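Local atomic coordinates of putative membrane protein (Yersinia pestis CO92, PDB entry 5TF3), a protein that is of unknown function but is a largely helical member of the DUF1198 family and may be associated with the membrane. Residues 5-10 / 23-28. Residues are numbered along the deposited sequence; the frame is centred on the assembly and turned at random. Where two conformers were deposited one is given.
Sequences DTRKAI and YIESML
Bends at chi2 (-51°) and chi3 (-37°) fold Arg7 back, so that a side chain whose CB starts away from helix 22-29 brings its guanidinium up to Glu25, whose chain runs extended beyond CG to meet it. Arg7 NH2 donates to Glu25 OE2 at 2.9 Å, nearly along the carboxylate's C-O axis and close to the guanidinium plane; this makes a single-oxygen, end-on salt bridge, with the two planes turned 78° apart. Three residues on in the same helix, Ile10 sets CD1 3.8 Å from the guanidinium plane, offset toward its rim. The same methyl touches Glu25 CG at 3.7 Å, so the aliphatic part of the acid completes the apolar layer. Deeper in, Ile10 CG1 packs on Leu28 CD1 at 3.8 Å and more loosely on Ile24 CG2; the axes of segments 5-10 and 23-28 approach to 10.5 Å, a spacing that branched Ile and Leu side chains fill. Ile24 continues onto Val58 of helix 48-65 and Leu28 onto Phe39 of helix 33-45, so the pair packs against two further helices. The contact thus joins a buried hydrophobic seam to a charged margin, where Arg7 is exposed and modelled in two conformers, so its bridge is probably partly screened by solvent.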
loop_
_atom_site.group_PDB
_atom_site.type_symbol
_atom_site.label_atom_id
_atom_site.label_comp_id
_atom_site.label_asym_id
_atom_site.label_seq_id
_atom_site.Cartn_x
_atom_site.Cartn_y
_atom_site.Cartn_z
ATOM N N ASP A 5 -9.778 4.919 16.477
ATOM C CA ASP A 5 -9.417 3.960 15.426
ATOM C C ASP A 5 -8.468 4.579 14.402
ATOM O O ASP A 5 -7.604 3.885 13.856
ATOM C CB ASP A 5 -10.661 3.431 14.708
ATOM C CG ASP A 5 -11.536 2.556 15.584
ATOM O OD1 ASP A 5 -11.060 2.064 16.625
ATOM O OD2 ASP A 5 -12.715 2.361 15.216
ATOM N N THR A 6 -8.639 5.873 14.097
ATOM C CA THR A 6 -7.748 6.550 13.152
ATOM C C THR A 6 -6.301 6.548 13.643
ATOM O O THR A 6 -5.375 6.234 12.882
ATOM C CB THR A 6 -8.216 7.992 12.910
ATOM O OG1 THR A 6 -9.515 7.989 12.313
ATOM C CG2 THR A 6 -7.252 8.719 11.972
ATOM N N ARG A 7 -6.078 6.906 14.914
ATOM C CA ARG A 7 -4.708 6.903 15.424
ATOM C C ARG A 7 -4.155 5.484 15.509
ATOM O O ARG A 7 -2.963 5.265 15.261
ATOM C CB ARG A 7 -4.628 7.587 16.793
ATOM C CG ARG A 7 -4.852 9.110 16.802
ATOM C CD ARG A 7 -3.990 9.890 15.792
ATOM N NE ARG A 7 -2.641 9.357 15.632
ATOM C CZ ARG A 7 -1.780 9.791 14.723
ATOM N NH1 ARG A 7 -0.576 9.241 14.630
ATOM N NH2 ARG A 7 -2.125 10.782 13.911
ATOM N N LYS A 8 -4.996 4.504 15.860
ATOM C CA LYS A 8 -4.509 3.129 15.936
ATOM C C LYS A 8 -4.095 2.623 14.565
ATOM O O LYS A 8 -3.041 1.996 14.423
ATOM C CB LYS A 8 -5.569 2.208 16.539
ATOM C CG LYS A 8 -5.123 0.750 16.614
ATOM C CD LYS A 8 -6.167 -0.134 17.289
ATOM C CE LYS A 8 -5.646 -1.560 17.467
ATOM N NZ LYS A 8 -6.644 -2.428 18.172
ATOM N N ALA A 9 -4.915 2.885 13.544
ATOM C CA ALA A 9 -4.567 2.453 12.191
ATOM C C ALA A 9 -3.266 3.092 11.727
ATOM O O ALA A 9 -2.402 2.420 11.145
ATOM C CB ALA A 9 -5.711 2.789 11.228
ATOM N N ILE A 10 -3.114 4.397 11.953
ATOM C CA ILE A 10 -1.888 5.077 11.548
ATOM C C ILE A 10 -0.697 4.498 12.296
ATOM O O ILE A 10 0.319 4.136 11.693
ATOM C CB ILE A 10 -2.020 6.593 11.768
ATOM C CG1 ILE A 10 -3.051 7.170 10.796
ATOM C CG2 ILE A 10 -0.671 7.293 11.593
ATOM C CD1 ILE A 10 -3.522 8.551 11.195
ATOM N N TYR A 23 3.531 9.492 6.317
ATOM C CA TYR A 23 3.324 8.736 5.094
ATOM C C TYR A 23 1.974 8.033 5.069
ATOM O O TYR A 23 1.456 7.764 3.987
ATOM C CB TYR A 23 4.462 7.738 4.904
ATOM C CG TYR A 23 5.773 8.423 4.594
ATOM C CD1 TYR A 23 6.087 8.784 3.298
ATOM C CD2 TYR A 23 6.680 8.732 5.605
ATOM C CE1 TYR A 23 7.279 9.427 3.001
ATOM C CE2 TYR A 23 7.883 9.380 5.322
ATOM C CZ TYR A 23 8.167 9.725 4.018
ATOM O OH TYR A 23 9.349 10.353 3.709
ATOM N N ILE A 24 1.390 7.745 6.228
ATOM C CA ILE A 24 0.064 7.135 6.269
ATOM C C ILE A 24 -1.025 8.199 6.193
ATOM O O ILE A 24 -2.000 8.048 5.455
ATOM C CB ILE A 24 -0.078 6.280 7.543
ATOM C CG1 ILE A 24 1.123 5.362 7.701
ATOM C CG2 ILE A 24 -1.353 5.469 7.500
ATOM C CD1 ILE A 24 1.344 4.496 6.547
ATOM N N GLU A 25 -0.850 9.283 6.953
ATOM C CA GLU A 25 -1.799 10.391 6.940
ATOM C C GLU A 25 -1.961 10.971 5.540
ATOM O O GLU A 25 -3.075 11.312 5.130
ATOM C CB GLU A 25 -1.340 11.464 7.940
ATOM C CG GLU A 25 -1.288 10.933 9.383
ATOM C CD GLU A 25 -0.462 11.793 10.371
ATOM O OE1 GLU A 25 0.379 12.615 9.932
ATOM O OE2 GLU A 25 -0.651 11.617 11.604
ATOM N N SER A 26 -0.868 11.080 4.780
ATOM C CA SER A 26 -0.981 11.629 3.429
ATOM C C SER A 26 -1.857 10.750 2.545
ATOM O O SER A 26 -2.664 11.256 1.753
ATOM C CB SER A 26 0.405 11.796 2.809
ATOM O OG SER A 26 1.101 12.823 3.489
HETATM N N MSE A 27 -1.719 9.437 2.667
HETATM C CA MSE A 27 -2.561 8.516 1.913
HETATM C C MSE A 27 -4.035 8.622 2.315
HETATM O O MSE A 27 -4.925 8.576 1.460
HETATM C CB MSE A 27 -2.060 7.080 2.093
HETATM C CG MSE A 27 -2.932 6.050 1.411
HETATM SE SE MSE A 27 -2.282 4.292 1.860
HETATM C CE MSE A 27 -2.783 4.332 3.752
ATOM N N LEU A 28 -4.301 8.769 3.616
ATOM C CA LEU A 28 -5.686 8.898 4.058
ATOM C C LEU A 28 -6.336 10.146 3.478
ATOM O O LEU A 28 -7.501 10.113 3.074
ATOM C CB LEU A 28 -5.759 8.920 5.585
ATOM C CG LEU A 28 -5.222 7.666 6.275
ATOM C CD1 LEU A 28 -5.285 7.848 7.790
ATOM C CD2 LEU A 28 -6.012 6.446 5.845
#